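Local coordinates for protein riboflavin kinase, putative (Trypanosoma brucei, PDB 3BNW) that probably phosphorylates riboflavin with ATP to give FMN, as a riboflavin kinase of the flavokinase family, captured here without bound substrate, at residues Pro17-Gly22 against Ser163-Pro168; Phe37-Ile42 against Asp110-Val115; Ser67-Pro70 against Ser76-Pro79. One frame throughout, in Å; residues are numbered along the deposited sequence.

How the contacts relate
All three contacts rest on the antiparallel sheet that makes the barrel of this riboflavin kinase. Contact 1 fastens the loop between helix 154-157 and strand 174-177 to strand 18-25, whose neighbour in the sheet, strand 41-42, begins in contact 2; there Gly22 CA lies 3.7 Å from Ile42 CG2. Contact 2 runs directly into contact 3, since Val115 N probably hydrogen-bonds to Ser67 O at 2.8 Å. Contacts 1 and 3 do not touch, although their centres are only about 13 Å apart. Contacts 1 and 2 are about 18 Å apart between centres. Of the three, contact 2 carries the Pro-Thr-Ala-Asn signature that, in relatives, belongs to the ATP site.

Contact 1 of 3, residues Pro17-Gly22 against Ser163-Pro168; sequences PFFLRG and SLFESP
Phe19 and Leu164 form the apolar heart of the contact, the leucine lying across one face of the ring. Leu164 CB stands 3.9 Å from the ring centroid of Phe19 and 18° off the normal, a CH-pi contact displaced slightly toward the rim. One branch adds to it: Leu164 CD1 approaches Phe19 CD1 to 3.8 Å, while the carbonyl oxygen of Leu164 lies by the far end of the ring, 3.6 Å from Phe19 CZ. With CG anti to its backbone N (chi1 173°), the Phe19 ring extends away from the strand to meet this loop. Phe165 CD1 comes looser, 4.4 Å from Phe19 CE2, and its ring also touches Ile119, Trp63 and Thr65.

The polar link is a single water. Arg21 NH1 donates to it at 2.9 Å, and the water in turn donates to Leu164 O and to Ser167 O, each at 2.7 Å, so one molecule joins the guanidinium group to two loop carbonyls. The arginine runs out extended and then bends at chi3 (57°), which brings NH1 in the plane of the Phe19 ring at its edge. Arg21 NH2 holds Thr171 O besides, further fixing the rotation of the guanidinium group.

Backbone bonds within Ser163-Ser167, from Glu166 N to Ser163 O and from Ser167 N to Leu164 O, are weak, and the loop gains an outside anchor where Lys117 NZ bonds Phe165 O. Strand 18-25 itself is paired with strands 115-126 and 174-177; Phe18 and Leu20 turn to helix 46-52, Phe19 and Arg21 to the loop. The arrangement is a loop between helix 154-157 and strand 174-177 closing over one side of a strand in the antiparallel beta-barrel of the riboflavin kinase fold.

Contact 2 of 3, residues Phe37-Ile42 against Asp110-Val115; sequences FPTANI and DFYGAV
Ala114 N bonds Phe111 O at 3.1 Å and closes the type II beta turn that carries Tyr112 to Ala40. The loop lies ahead of strand 115-126 of the riboflavin kinase barrel, and its partner holds the Pro-Thr-Ala-Asn signature of flavokinases, which in relatives lies at the site of ATP and its metal ion; a similar role here is probable. Gly113, the third residue of the turn, has backbone angles (phi 90°) at which a CB would jam against the carbonyl oxygen of Tyr112.

The contact across is small, at the surface, and without direct hydrogen bonds. Tyr112 does the reaching: CG lies anti to its carbonyl carbon (chi1 -69°), and the phenol end of the ring comes against the methyl group of Ala40. The approach is oblique to the ring. Ala40 CA also comes within 4.1 Å of Tyr112 CE1, so backbone and methyl share one side of the phenol. Thr39 OG1 stays at 4.4 Å from Tyr112 OH, too far for a bond.

The ring of Tyr112 also stacks on His26, while Phe111 packs on Val24, Val66 and Val69. Beyond the signature, Ile42 packs on strand 98-103. The methyl carbon Ala40 CB is equally near Tyr112 CE1 and Tyr112 OH, 4.0 Å from either atom.

Contact 3 of 3, residues Ser67-Pro70 against Ser76-Pro79; sequences SQVP and SFGP
Ser67 and Ser76 supply the polar part, a hydroxyl-to-hydroxyl hydrogen bond of 3.0 Å between Ser67 OG and Ser76 OG in which either could be the donor. Both side chains rise from the same face of the sheet. Their torsions differ: Ser76 OG is anti to its backbone N (chi1 -171°), whereas Ser67 OG sits beside its own N and anti to the carbonyl carbon (chi1 -67°), and the two oxygens turn to one another across the gap between the strands.

Strands 58-69 and 75-87 make an antiparallel beta hairpin of the barrel here, near the end where its two arms part toward the connection. Phe77 keeps a backbone hydrogen bond to Val66.

The apolar part joins Val69 to Phe77. Val69 CG2 approaches Phe77 CE2 to 4.0 Å, oblique to the ring, the two side chains crossing at about a right angle. Phe77 is further held by Trp109 in an edge-to-face stack and by Phe107, and Val69 also meets Ala114.

Contact 1 of 3, residues Pro17-Gly22 against Ser163-Pro168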
# COMPACT_ATOMS: atom_id res chain seq x y z
N PRO A 17 -1.03 11.49 -6.12
CA PRO A 17 -1.74 10.38 -5.50
C PRO A 17 -2.51 9.57 -6.52
O PRO A 17 -2.85 10.07 -7.59
CB PRO A 17 -2.72 11.08 -4.53
CG PRO A 17 -2.30 12.48 -4.46
CD PRO A 17 -1.66 12.78 -5.77
N PHE A 18 -2.78 8.31 -6.19
CA PHE A 18 -3.47 7.42 -7.11
C PHE A 18 -4.23 6.33 -6.36
O PHE A 18 -4.16 6.22 -5.14
CB PHE A 18 -2.49 6.79 -8.10
CG PHE A 18 -1.48 5.87 -7.46
CD1 PHE A 18 -1.78 4.53 -7.25
CD2 PHE A 18 -0.22 6.34 -7.09
CE1 PHE A 18 -0.86 3.68 -6.66
CE2 PHE A 18 0.70 5.50 -6.51
CZ PHE A 18 0.39 4.16 -6.30
N PHE A 19 -4.97 5.54 -7.14
CA PHE A 19 -5.75 4.42 -6.64
C PHE A 19 -5.24 3.16 -7.33
O PHE A 19 -4.87 3.19 -8.50
CB PHE A 19 -7.23 4.66 -6.96
CG PHE A 19 -8.12 3.49 -6.64
CD1 PHE A 19 -8.58 2.65 -7.65
CD2 PHE A 19 -8.51 3.24 -5.33
CE1 PHE A 19 -9.41 1.58 -7.35
CE2 PHE A 19 -9.33 2.17 -5.02
CZ PHE A 19 -9.79 1.34 -6.04
N LEU A 20 -5.21 2.05 -6.59
CA LEU A 20 -4.75 0.78 -7.14
C LEU A 20 -5.59 -0.35 -6.59
O LEU A 20 -5.80 -0.45 -5.38
CB LEU A 20 -3.27 0.56 -6.80
CG LEU A 20 -2.56 -0.68 -7.36
CD1 LEU A 20 -2.75 -0.83 -8.86
CD2 LEU A 20 -1.06 -0.64 -7.02
N ARG A 21 -6.09 -1.20 -7.49
CA ARG A 21 -6.89 -2.36 -7.10
C ARG A 21 -6.27 -3.61 -7.72
O ARG A 21 -5.98 -3.62 -8.91
CB ARG A 21 -8.35 -2.21 -7.57
CG ARG A 21 -9.24 -3.42 -7.26
CD ARG A 21 -10.69 -3.21 -7.69
NE ARG A 21 -10.81 -2.90 -9.12
CZ ARG A 21 -11.22 -1.73 -9.63
NH1 ARG A 21 -11.58 -0.73 -8.84
NH2 ARG A 21 -11.28 -1.58 -10.94
N GLY A 22 -6.08 -4.64 -6.91
CA GLY A 22 -5.50 -5.90 -7.39
C GLY A 22 -5.58 -7.00 -6.35
O GLY A 22 -5.83 -6.73 -5.18
N SER A 163 -14.82 7.24 -2.46
CA SER A 163 -15.82 6.51 -3.24
C SER A 163 -15.25 5.39 -4.12
O SER A 163 -15.97 4.46 -4.49
CB SER A 163 -16.61 7.50 -4.11
OG SER A 163 -15.75 8.44 -4.72
N LEU A 164 -13.96 5.50 -4.46
CA LEU A 164 -13.28 4.47 -5.25
C LEU A 164 -13.22 3.11 -4.54
O LEU A 164 -13.20 2.06 -5.19
CB LEU A 164 -11.85 4.91 -5.61
CG LEU A 164 -11.67 5.74 -6.89
CD1 LEU A 164 -11.71 4.84 -8.12
CD2 LEU A 164 -12.72 6.82 -6.99
N PHE A 165 -13.20 3.13 -3.21
CA PHE A 165 -13.27 1.90 -2.43
C PHE A 165 -14.60 1.20 -2.69
O PHE A 165 -14.66 -0.02 -2.83
CB PHE A 165 -13.11 2.17 -0.93
CG PHE A 165 -11.72 2.57 -0.52
CD1 PHE A 165 -10.63 1.75 -0.81
CD2 PHE A 165 -11.50 3.75 0.18
CE1 PHE A 165 -9.34 2.11 -0.42
CE2 PHE A 165 -10.22 4.12 0.57
CZ PHE A 165 -9.13 3.30 0.26
N GLU A 166 -15.67 2.00 -2.75
CA GLU A 166 -17.03 1.49 -2.96
C GLU A 166 -17.38 1.31 -4.43
O GLU A 166 -18.48 0.86 -4.75
CB GLU A 166 -18.03 2.44 -2.29
CG GLU A 166 -17.89 2.50 -0.77
CD GLU A 166 -18.66 3.65 -0.13
OE1 GLU A 166 -19.45 4.31 -0.83
OE2 GLU A 166 -18.46 3.88 1.08
N SER A 167 -16.47 1.66 -5.33
CA SER A 167 -16.71 1.51 -6.76
C SER A 167 -16.66 0.04 -7.19
O SER A 167 -15.69 -0.66 -6.89
CB SER A 167 -15.70 2.30 -7.58
OG SER A 167 -15.99 2.21 -8.96
N PRO A 168 -17.70 -0.43 -7.91
CA PRO A 168 -17.59 -1.75 -8.51
C PRO A 168 -16.77 -1.69 -9.79
O PRO A 168 -16.69 -0.64 -10.43
CB PRO A 168 -19.05 -2.12 -8.80
CG PRO A 168 -19.72 -0.81 -9.06
CD PRO A 168 -19.00 0.21 -8.20
O HOH W 1 -13.08 -0.43 -6.33

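Contact 2 of 3, residues Phe37-Ile42 against Asp110-Val115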
# COMPACT_ATOMS: atom_id res chain seq x y z
N PHE A 37 10.27 -12.17 6.71
CA PHE A 37 9.65 -10.92 6.29
C PHE A 37 8.40 -11.23 5.47
O PHE A 37 8.27 -12.33 4.94
CB PHE A 37 10.62 -10.09 5.43
CG PHE A 37 11.75 -9.48 6.21
CD1 PHE A 37 11.53 -8.36 7.01
CD2 PHE A 37 13.04 -10.01 6.13
CE1 PHE A 37 12.57 -7.80 7.73
CE2 PHE A 37 14.08 -9.45 6.85
CZ PHE A 37 13.86 -8.34 7.65
N PRO A 38 7.48 -10.25 5.37
CA PRO A 38 6.32 -10.40 4.49
C PRO A 38 6.74 -10.50 3.03
O PRO A 38 7.62 -9.75 2.60
CB PRO A 38 5.55 -9.10 4.72
CG PRO A 38 6.57 -8.13 5.21
CD PRO A 38 7.46 -8.95 6.07
N THR A 39 6.11 -11.40 2.28
CA THR A 39 6.31 -11.47 0.83
C THR A 39 4.98 -11.41 0.06
O THR A 39 4.86 -11.98 -1.03
CB THR A 39 7.10 -12.75 0.44
OG1 THR A 39 6.35 -13.91 0.83
CG2 THR A 39 8.46 -12.77 1.12
N ALA A 40 3.99 -10.72 0.62
CA ALA A 40 2.70 -10.54 -0.05
C ALA A 40 2.80 -9.38 -1.04
O ALA A 40 3.36 -8.32 -0.71
CB ALA A 40 1.60 -10.28 0.96
N ASN A 41 2.26 -9.58 -2.24
CA ASN A 41 2.28 -8.57 -3.29
C ASN A 41 0.89 -8.33 -3.86
O ASN A 41 -0.01 -9.15 -3.69
CB ASN A 41 3.20 -9.01 -4.44
CG ASN A 41 4.55 -9.48 -3.96
OD1 ASN A 41 5.42 -8.68 -3.62
ND2 ASN A 41 4.73 -10.80 -3.93
N ILE A 42 0.74 -7.21 -4.55
CA ILE A 42 -0.46 -6.95 -5.35
C ILE A 42 -0.15 -7.37 -6.78
O ILE A 42 0.86 -6.94 -7.35
CB ILE A 42 -0.87 -5.47 -5.31
CG1 ILE A 42 -1.12 -5.04 -3.86
CG2 ILE A 42 -2.13 -5.25 -6.14
CD1 ILE A 42 -1.61 -3.62 -3.73
N ASP A 110 -3.56 -14.64 6.93
CA ASP A 110 -3.22 -14.17 5.60
C ASP A 110 -4.47 -14.10 4.73
O ASP A 110 -5.47 -14.76 5.01
CB ASP A 110 -2.17 -15.10 4.96
CG ASP A 110 -0.77 -14.85 5.49
OD1 ASP A 110 -0.34 -13.67 5.53
OD2 ASP A 110 -0.08 -15.83 5.84
N PHE A 111 -4.41 -13.29 3.68
CA PHE A 111 -5.55 -13.08 2.79
C PHE A 111 -5.11 -13.13 1.32
O PHE A 111 -5.46 -12.26 0.53
CB PHE A 111 -6.27 -11.76 3.12
CG PHE A 111 -5.35 -10.62 3.43
CD1 PHE A 111 -4.89 -10.42 4.73
CD2 PHE A 111 -4.94 -9.74 2.45
CE1 PHE A 111 -4.04 -9.36 5.03
CE2 PHE A 111 -4.09 -8.68 2.74
CZ PHE A 111 -3.64 -8.49 4.04
N TYR A 112 -4.35 -14.17 0.99
CA TYR A 112 -3.93 -14.41 -0.39
C TYR A 112 -5.14 -14.73 -1.25
O TYR A 112 -5.97 -15.57 -0.89
CB TYR A 112 -2.91 -15.55 -0.46
CG TYR A 112 -1.58 -15.19 0.15
CD1 TYR A 112 -0.68 -14.39 -0.54
CD2 TYR A 112 -1.23 -15.64 1.42
CE1 TYR A 112 0.55 -14.06 0.01
CE2 TYR A 112 -0.00 -15.31 1.98
CZ TYR A 112 0.88 -14.52 1.27
OH TYR A 112 2.10 -14.17 1.81
N GLY A 113 -5.25 -14.05 -2.40
CA GLY A 113 -6.40 -14.20 -3.28
C GLY A 113 -7.53 -13.23 -2.97
O GLY A 113 -8.57 -13.25 -3.63
N ALA A 114 -7.33 -12.38 -1.97
CA ALA A 114 -8.28 -11.33 -1.62
C ALA A 114 -7.99 -10.11 -2.47
O ALA A 114 -6.84 -9.86 -2.83
CB ALA A 114 -8.18 -10.98 -0.15
N VAL A 115 -9.03 -9.34 -2.78
CA VAL A 115 -8.85 -8.10 -3.51
C VAL A 115 -8.45 -7.01 -2.53
O VAL A 115 -9.10 -6.79 -1.51
CB VAL A 115 -10.12 -7.69 -4.29
CG1 VAL A 115 -9.88 -6.39 -5.06
CG2 VAL A 115 -10.55 -8.80 -5.25

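Contact 3 of 3, residues Ser67-Pro70 against Ser76-Pro79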
# COMPACT_ATOMS: atom_id res chain seq x y z
N SER A 67 -10.92 -7.17 0.80
CA SER A 67 -12.25 -7.65 0.43
C SER A 67 -12.16 -8.97 -0.31
O SER A 67 -11.10 -9.33 -0.83
CB SER A 67 -12.95 -6.62 -0.48
OG SER A 67 -13.26 -5.42 0.21
N GLN A 68 -13.28 -9.69 -0.35
CA GLN A 68 -13.39 -10.97 -1.05
C GLN A 68 -12.30 -11.96 -0.60
O GLN A 68 -11.63 -12.59 -1.42
CB GLN A 68 -13.38 -10.75 -2.57
CG GLN A 68 -14.62 -10.02 -3.08
CD GLN A 68 -14.61 -9.81 -4.58
OE1 GLN A 68 -13.58 -9.44 -5.16
NE2 GLN A 68 -15.76 -10.02 -5.22
N VAL A 69 -12.15 -12.09 0.71
CA VAL A 69 -11.17 -13.00 1.28
C VAL A 69 -11.73 -14.42 1.20
O VAL A 69 -12.84 -14.66 1.67
CB VAL A 69 -10.85 -12.65 2.75
CG1 VAL A 69 -9.81 -13.62 3.32
CG2 VAL A 69 -10.36 -11.21 2.85
N PRO A 70 -10.99 -15.36 0.58
CA PRO A 70 -11.44 -16.75 0.50
C PRO A 70 -11.94 -17.30 1.84
O PRO A 70 -11.22 -17.22 2.84
CB PRO A 70 -10.18 -17.50 0.04
CG PRO A 70 -9.40 -16.49 -0.73
CD PRO A 70 -9.69 -15.16 -0.09
N SER A 76 -15.98 -7.29 4.39
CA SER A 76 -15.04 -6.26 3.92
C SER A 76 -14.31 -5.64 5.10
O SER A 76 -14.91 -5.34 6.13
CB SER A 76 -15.78 -5.17 3.14
OG SER A 76 -14.86 -4.28 2.51
N PHE A 77 -13.00 -5.45 4.95
CA PHE A 77 -12.15 -4.97 6.04
C PHE A 77 -11.55 -3.61 5.70
O PHE A 77 -11.19 -3.35 4.55
CB PHE A 77 -11.05 -5.99 6.34
CG PHE A 77 -11.58 -7.36 6.66
CD1 PHE A 77 -11.81 -7.74 7.97
CD2 PHE A 77 -11.84 -8.27 5.65
CE1 PHE A 77 -12.30 -9.01 8.28
CE2 PHE A 77 -12.33 -9.54 5.94
CZ PHE A 77 -12.56 -9.91 7.26
N GLY A 78 -11.46 -2.74 6.71
CA GLY A 78 -10.90 -1.40 6.55
C GLY A 78 -11.95 -0.30 6.55
O GLY A 78 -13.09 -0.54 6.93
N PRO A 79 -11.57 0.91 6.12
CA PRO A 79 -10.25 1.30 5.61
C PRO A 79 -9.18 1.36 6.71
O PRO A 79 -9.44 1.86 7.81
CB PRO A 79 -10.50 2.69 5.03
CG PRO A 79 -11.61 3.23 5.85
CD PRO A 79 -12.50 2.05 6.12